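PDB 5NTB: papain inhibitor from Streptomyces mobaraensis, which is a heat-stress protein that inhibits papain, bromelain and bovine trypsin and serves as a glutamine and lysine donor substrate for transglutaminase. Local coordinates for residues 40-43 and 49-52; 85-90 and 94-99. All blocks are in the same frame, centred on the assembly; numbering follows the deposited sequence.

Contact 1. Residues 40-43 and 49-52; sequences AWWT and NDPL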
ATOM      1  N   ALA A  40     -10.506  -5.526   0.436  1.00 15.11           N
ATOM      2  CA  ALA A  40     -11.292  -6.080  -0.664  1.00 17.15           C
ATOM      3  C   ALA A  40     -10.445  -6.829  -1.688  1.00 14.56           C
ATOM      4  O   ALA A  40     -10.995  -7.603  -2.483  1.00 17.17           O
ATOM      5  CB  ALA A  40     -12.082  -4.971  -1.353  1.00 18.32           C
ATOM      6  N   TRP A  41      -9.123  -6.656  -1.668  1.00 13.87           N
ATOM      7  CA  TRP A  41      -8.246  -7.347  -2.597  1.00 13.21           C
ATOM      8  C   TRP A  41      -7.708  -8.659  -2.052  1.00 14.68           C
ATOM      9  O   TRP A  41      -7.099  -9.416  -2.813  1.00 14.98           O
ATOM     10  CB  TRP A  41      -7.069  -6.449  -2.972  1.00 14.50           C
ATOM     11  CG  TRP A  41      -7.510  -5.184  -3.631  1.00 13.16           C
ATOM     12  CD1 TRP A  41      -7.620  -3.946  -3.061  1.00 16.33           C
ATOM     13  CD2 TRP A  41      -7.915  -5.041  -4.996  1.00 12.12           C
ATOM     14  NE1 TRP A  41      -8.080  -3.039  -3.996  1.00 13.03           N
ATOM     15  CE2 TRP A  41      -8.272  -3.691  -5.188  1.00 12.44           C
ATOM     16  CE3 TRP A  41      -8.029  -5.930  -6.072  1.00 14.67           C
ATOM     17  CZ2 TRP A  41      -8.718  -3.207  -6.425  1.00 13.29           C
ATOM     18  CZ3 TRP A  41      -8.462  -5.443  -7.293  1.00 15.34           C
ATOM     19  CH2 TRP A  41      -8.800  -4.098  -7.458  1.00 18.23           C
ATOM     20  N   TRP A  42      -7.907  -8.933  -0.764  1.00 14.06           N
ATOM     21  CA  TRP A  42      -7.372 -10.136  -0.144  1.00 14.01           C
ATOM     22  C   TRP A  42      -8.327 -11.301  -0.376  1.00 18.49           C
ATOM     23  O   TRP A  42      -9.551 -11.132  -0.342  1.00 20.77           O
ATOM     24  CB  TRP A  42      -7.128  -9.892   1.349  1.00 13.70           C
ATOM     25  CG  TRP A  42      -6.035  -8.860   1.544  1.00 13.46           C
ATOM     26  CD1 TRP A  42      -6.113  -7.515   1.261  1.00 14.10           C
ATOM     27  CD2 TRP A  42      -4.688  -9.093   1.996  1.00 14.15           C
ATOM     28  NE1 TRP A  42      -4.905  -6.899   1.531  1.00 14.16           N
ATOM     29  CE2 TRP A  42      -4.017  -7.847   1.978  1.00 14.73           C
ATOM     30  CE3 TRP A  42      -3.986 -10.231   2.425  1.00 13.62           C
ATOM     31  CZ2 TRP A  42      -2.689  -7.711   2.360  1.00 15.40           C
ATOM     32  CZ3 TRP A  42      -2.665 -10.089   2.811  1.00 15.04           C
ATOM     33  CH2 TRP A  42      -2.026  -8.832   2.769  1.00 16.12           C
ATOM     34  N   THR A  43      -7.754 -12.483  -0.638  1.00 15.24           N
ATOM     35  CA  THR A  43      -8.555 -13.624  -1.089  1.00 18.04           C
ATOM     36  C   THR A  43      -8.377 -14.871  -0.242  1.00 20.89           C
ATOM     37  O   THR A  43      -9.345 -15.613  -0.053  1.00 23.14           O
ATOM     38  CB  THR A  43      -8.234 -13.981  -2.554  1.00 19.38           C
ATOM     39  OG1 THR A  43      -6.813 -14.100  -2.741  1.00 20.69           O
ATOM     40  CG2 THR A  43      -8.781 -12.921  -3.490  1.00 19.56           C
ATOM     41  N   ASN A  49      -0.769 -16.304   3.482  1.00 12.86           N
ATOM     42  CA  ASN A  49      -0.726 -17.090   2.261  1.00 13.06           C
ATOM     43  C   ASN A  49      -1.344 -16.359   1.075  1.00 15.08           C
ATOM     44  O   ASN A  49      -1.554 -16.968   0.016  1.00 16.32           O
ATOM     45  CB  ASN A  49      -1.444 -18.420   2.496  1.00 13.93           C
ATOM     46  CG  ASN A  49      -1.096 -19.463   1.456  1.00 15.64           C
ATOM     47  OD1 ASN A  49       0.057 -19.560   1.016  1.00 15.22           O
ATOM     48  ND2 ASN A  49      -2.095 -20.261   1.062  1.00 15.26           N
ATOM     49  N   ASP A  50      -1.626 -15.071   1.215  1.00 14.05           N
ATOM     50  CA  ASP A  50      -2.287 -14.379   0.120  1.00 14.09           C
ATOM     51  C   ASP A  50      -1.307 -14.131  -1.024  1.00 13.88           C
ATOM     52  O   ASP A  50      -0.144 -13.805  -0.788  1.00 15.04           O
ATOM     53  CB  ASP A  50      -2.858 -13.051   0.600  1.00 13.25           C
ATOM     54  CG  ASP A  50      -3.951 -12.534  -0.309  1.00 13.66           C
ATOM     55  OD1 ASP A  50      -3.615 -11.988  -1.382  1.00 15.13           O
ATOM     56  OD2 ASP A  50      -5.136 -12.698   0.054  1.00 16.61           O
ATOM     57  N   PRO A  51      -1.750 -14.259  -2.275  1.00 14.35           N
ATOM     58  CA  PRO A  51      -0.858 -13.920  -3.393  1.00 15.38           C
ATOM     59  C   PRO A  51      -0.367 -12.483  -3.355  1.00 14.99           C
ATOM     60  O   PRO A  51       0.702 -12.201  -3.908  1.00 16.73           O
ATOM     61  CB  PRO A  51      -1.718 -14.198  -4.636  1.00 18.15           C
ATOM     62  CG  PRO A  51      -3.122 -14.378  -4.120  1.00 24.78           C
ATOM     63  CD  PRO A  51      -2.995 -14.894  -2.727  1.00 16.22           C
ATOM     64  N   LEU A  52      -1.083 -11.578  -2.675  1.00 13.15           N
ATOM     65  CA  LEU A  52      -0.589 -10.214  -2.503  1.00 12.83           C
ATOM     66  C   LEU A  52       0.754 -10.163  -1.805  1.00 17.71           C
ATOM     67  O   LEU A  52       1.466  -9.166  -1.934  1.00 16.52           O
ATOM     68  CB  LEU A  52      -1.598  -9.393  -1.702  1.00 14.85           C
ATOM     69  CG  LEU A  52      -2.829  -8.932  -2.487  1.00 14.68           C
ATOM     70  CD1 LEU A  52      -3.888  -8.421  -1.521  1.00 15.08           C
ATOM     71  CD2 LEU A  52      -2.456  -7.837  -3.493  1.00 14.87           C
TER
HETATM   72  O   HOH W   1      -5.492 -11.691  -3.122  1.00 16.63           O

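Contact 2. Residues 85-90 and 94-99; sequences LSQAAF and APLDRG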
ATOM      1  N   LEU A  85      -0.072   3.835   2.796  1.00 10.92           N
ATOM      2  CA  LEU A  85       1.365   3.708   2.636  1.00 11.28           C
ATOM      3  C   LEU A  85       2.048   3.763   3.987  1.00 11.52           C
ATOM      4  O   LEU A  85       1.536   4.349   4.938  1.00 11.88           O
ATOM      5  CB  LEU A  85       1.910   4.834   1.756  1.00 14.36           C
ATOM      6  CG  LEU A  85       1.624   4.728   0.267  1.00 12.74           C
ATOM      7  CD1 LEU A  85       2.046   6.037  -0.384  1.00 17.06           C
ATOM      8  CD2 LEU A  85       2.390   3.584  -0.357  1.00 15.23           C
ATOM      9  N   SER A  86       3.228   3.170   4.069  1.00 10.68           N
ATOM     10  CA  SER A  86       4.061   3.497   5.214  1.00 12.49           C
ATOM     11  C   SER A  86       4.315   5.001   5.258  1.00 12.72           C
ATOM     12  O   SER A  86       4.331   5.685   4.230  1.00 11.98           O
ATOM     13  CB  SER A  86       5.367   2.713   5.153  1.00 12.94           C
ATOM     14  OG  SER A  86       6.157   3.118   4.046  1.00 13.33           O
ATOM     15  N   GLN A  87       4.488   5.518   6.472  1.00 13.07           N
ATOM     16  CA  GLN A  87       4.905   6.903   6.649  1.00 14.15           C
ATOM     17  C   GLN A  87       6.127   7.218   5.798  1.00 12.90           C
ATOM     18  O   GLN A  87       6.193   8.269   5.139  1.00 14.78           O
ATOM     19  CB  GLN A  87       5.201   7.145   8.130  1.00 14.85           C
ATOM     20  CG  GLN A  87       5.500   8.584   8.475  1.00 15.42           C
ATOM     21  CD  GLN A  87       5.948   8.732   9.912  1.00 21.08           C
ATOM     22  OE1 GLN A  87       5.360   9.500  10.657  1.00 41.25           O
ATOM     23  NE2 GLN A  87       6.963   7.983  10.310  1.00 26.85           N
ATOM     24  N   ALA A  88       7.088   6.293   5.769  1.00 14.74           N
ATOM     25  CA  ALA A  88       8.317   6.514   5.020  1.00 15.26           C
ATOM     26  C   ALA A  88       8.049   6.657   3.526  1.00 17.85           C
ATOM     27  O   ALA A  88       8.643   7.517   2.862  1.00 17.31           O
ATOM     28  CB  ALA A  88       9.296   5.371   5.297  1.00 17.07           C
ATOM     29  N   ALA A  89       7.160   5.827   2.972  1.00 13.95           N
ATOM     30  CA  ALA A  89       6.866   5.941   1.547  1.00 12.34           C
ATOM     31  C   ALA A  89       6.034   7.181   1.245  1.00 15.30           C
ATOM     32  O   ALA A  89       6.279   7.873   0.248  1.00 14.54           O
ATOM     33  CB  ALA A  89       6.134   4.690   1.061  1.00 13.63           C
ATOM     34  N   PHE A  90       5.030   7.458   2.076  1.00 12.89           N
ATOM     35  CA  PHE A  90       4.150   8.604   1.842  1.00 13.15           C
ATOM     36  C   PHE A  90       4.945   9.898   1.737  1.00 13.84           C
ATOM     37  O   PHE A  90       4.697  10.721   0.846  1.00 14.56           O
ATOM     38  CB  PHE A  90       3.133   8.670   2.978  1.00 12.28           C
ATOM     39  CG  PHE A  90       2.072   9.720   2.823  1.00 13.10           C
ATOM     40  CD1 PHE A  90       2.357  11.058   3.045  1.00 16.05           C
ATOM     41  CD2 PHE A  90       0.761   9.350   2.537  1.00 13.15           C
ATOM     42  CE1 PHE A  90       1.366  12.024   2.943  1.00 15.81           C
ATOM     43  CE2 PHE A  90      -0.238  10.315   2.442  1.00 15.62           C
ATOM     44  CZ  PHE A  90       0.072  11.651   2.650  1.00 15.22           C
ATOM     45  N   ALA A  94       4.411  13.232  -0.719  1.00 19.49           N
ATOM     46  CA  ALA A  94       3.605  14.334  -0.219  1.00 16.59           C
ATOM     47  C   ALA A  94       4.021  14.653   1.207  1.00 21.48           C
ATOM     48  O   ALA A  94       4.543  13.781   1.908  1.00 17.47           O
ATOM     49  CB  ALA A  94       2.111  13.989  -0.266  1.00 19.62           C
ATOM     50  N   PRO A  95       3.785  15.883   1.669  0.52 21.71           N
ATOM     51  CA  PRO A  95       4.139  16.224   3.050  0.52 22.64           C
ATOM     52  C   PRO A  95       3.300  15.439   4.045  0.52 19.01           C
ATOM     53  O   PRO A  95       2.087  15.283   3.881  0.52 20.94           O
ATOM     54  CB  PRO A  95       3.842  17.726   3.134  0.52 24.66           C
ATOM     55  CG  PRO A  95       2.828  17.967   2.066  0.52 24.88           C
ATOM     56  CD  PRO A  95       3.212  17.037   0.951  0.52 23.92           C
ATOM     57  N   LEU A  96       3.961  14.954   5.098  1.00 21.25           N
ATOM     58  CA  LEU A  96       3.247  14.183   6.110  1.00 21.81           C
ATOM     59  C   LEU A  96       2.160  15.002   6.785  1.00 23.65           C
ATOM     60  O   LEU A  96       1.145  14.445   7.217  1.00 27.42           O
ATOM     61  CB  LEU A  96       4.220  13.649   7.159  1.00 20.06           C
ATOM     62  CG  LEU A  96       5.139  12.556   6.611  1.00 22.38           C
ATOM     63  CD1 LEU A  96       6.213  12.183   7.612  1.00 24.90           C
ATOM     64  CD2 LEU A  96       4.315  11.338   6.202  1.00 19.31           C
ATOM     65  N   ASP A  97       2.335  16.317   6.883  1.00 22.76           N
ATOM     66  CA  ASP A  97       1.332  17.088   7.596  1.00 18.00           C
ATOM     67  C   ASP A  97       0.069  17.316   6.778  1.00 24.30           C
ATOM     68  O   ASP A  97      -0.886  17.899   7.297  1.00 34.72           O
ATOM     69  CB  ASP A  97       1.920  18.422   8.080  1.00 22.36           C
ATOM     70  CG  ASP A  97       2.347  19.344   6.949  1.00 38.30           C
ATOM     71  OD1 ASP A  97       2.290  18.939   5.774  1.00 31.77           O
ATOM     72  OD2 ASP A  97       2.741  20.491   7.252  1.00 35.35           O
ATOM     73  N   ARG A  98       0.037  16.849   5.524  1.00 23.30           N
ATOM     74  CA  ARG A  98      -1.197  16.871   4.743  1.00 31.68           C
ATOM     75  C   ARG A  98      -2.180  15.805   5.214  1.00 25.78           C
ATOM     76  O   ARG A  98      -3.396  16.031   5.182  1.00 34.42           O
ATOM     77  CB  ARG A  98      -0.881  16.682   3.257  1.00 32.75           C
ATOM     78  N   GLY A  99      -1.677  14.646   5.640  1.00 25.39           N
ATOM     79  CA  GLY A  99      -2.488  13.608   6.249  1.00 28.60           C
ATOM     80  C   GLY A  99      -3.137  12.630   5.284  1.00 28.83           C
ATOM     81  O   GLY A  99      -2.914  11.416   5.363  1.00 30.42           O
TER

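Contact 1. Residues 40-43 and 49-52
Asp50 OD2 is gripped by two backbone N-H groups, that of Thr43 across the contact and that of Thr44 just after it. The bond from Thr43 N is 2.7 Å long, uses the syn lone pair of OD2 and is nearly straight (167°). OD1 turns its anti lone pair to the backbone N of Leu52, two residues on, which closes an Asx turn at 2.9 Å. A water completes the bridge: it donates to Asp50 OD1 at 2.6 Å and to the carbonyl O of Trp41, and accepts from Thr43 OG1 at 2.8 Å. With so many N-H and water donors converging on it, the buried carboxylate is held against rotation and probably stays ionised. Next to these polar bonds, CD1 of Leu52 lies over the five-membered ring of the Trp42 indole, 3.5 Å from its centroid and so off-centre on the indole as a whole, a CH-pi contact. With CG anti to the carbonyl carbon (chi1 -66°), the indole also reaches Asp50, whose CB lies 3.5 Å from Trp42 CE3. The same Leu52 CD1 meets CB of Trp41 at 4.0 Å. Both segments belong to the loop between strands 35-38 and 57-62. Trp42 NE1 bonds back to Ile37 O on the first of them, while Trp42 and Leu52 rest against strand 65-75 at Lys74 and Val71.

Contact 2. Residues 85-90 and 94-99
Phe90 and Leu96 carry most of this contact: the two side chains run antiparallel alongside each other, bringing CD2 of Leu96 to 3.7 Å from CD1 of Phe90. Phe90 holds CG anti to its own amide nitrogen (chi1 -175°), which carries the ring out from the short helix 87-90 until it meets the loop that follows. There the carbonyl O of Pro95 comes in at the ring edge, in its plane, 3.5 Å from CE1, where the slightly positive aromatic hydrogens would favour an oxygen. Ala94 adds its CB, 3.8 Å from the same CE1, and Gly99 O approaches CZ obliquely at 4.0 Å. Leu96 also reaches back to the first turn of the helix: its CD1 and CD2 both sit 3.8 Å from CG of Gln87, and its side chain lies at about a right angle to the extended Gln87 side chain. One backbone bond joins the segments, from Ala94 N to Phe90 O (3.0 Å). A leucine in place of Phe90 would probably leave the Pro95 carbonyl without its aromatic edge and open a gap beside Ala94 and Leu96. Ser86, the last residue of strand 82-86, is the N-cap of the helix, its OG accepting from Ala89 N. Phe90 meets Tyr14 edge-to-face and touches Val101, so the helix and the loop after it pack against strands 8-18 and 101-102.

Overall arrangement
The two contacts illustrate how a small beta-rich protein fixes its connections. Contact 1 comes first along the chain and is complete before contact 2 opens; their centres lie 24 Å apart, on opposite sides of the chain's centre, and their nearest atoms are about 12 Å from each other. Both belong to one domain related to the double-psi beta-barrel families, and the mixed sheet links them: contact 1 follows strand 35-38, which pairs antiparallel with strand 82-86, the strand leading into contact 2. Strand 65-75 is touched by Trp42 and Leu52 of contact 1 and by Leu85 and Ala89 of segment 85-90. The contacts thus occupy separate connections of one compact monomer.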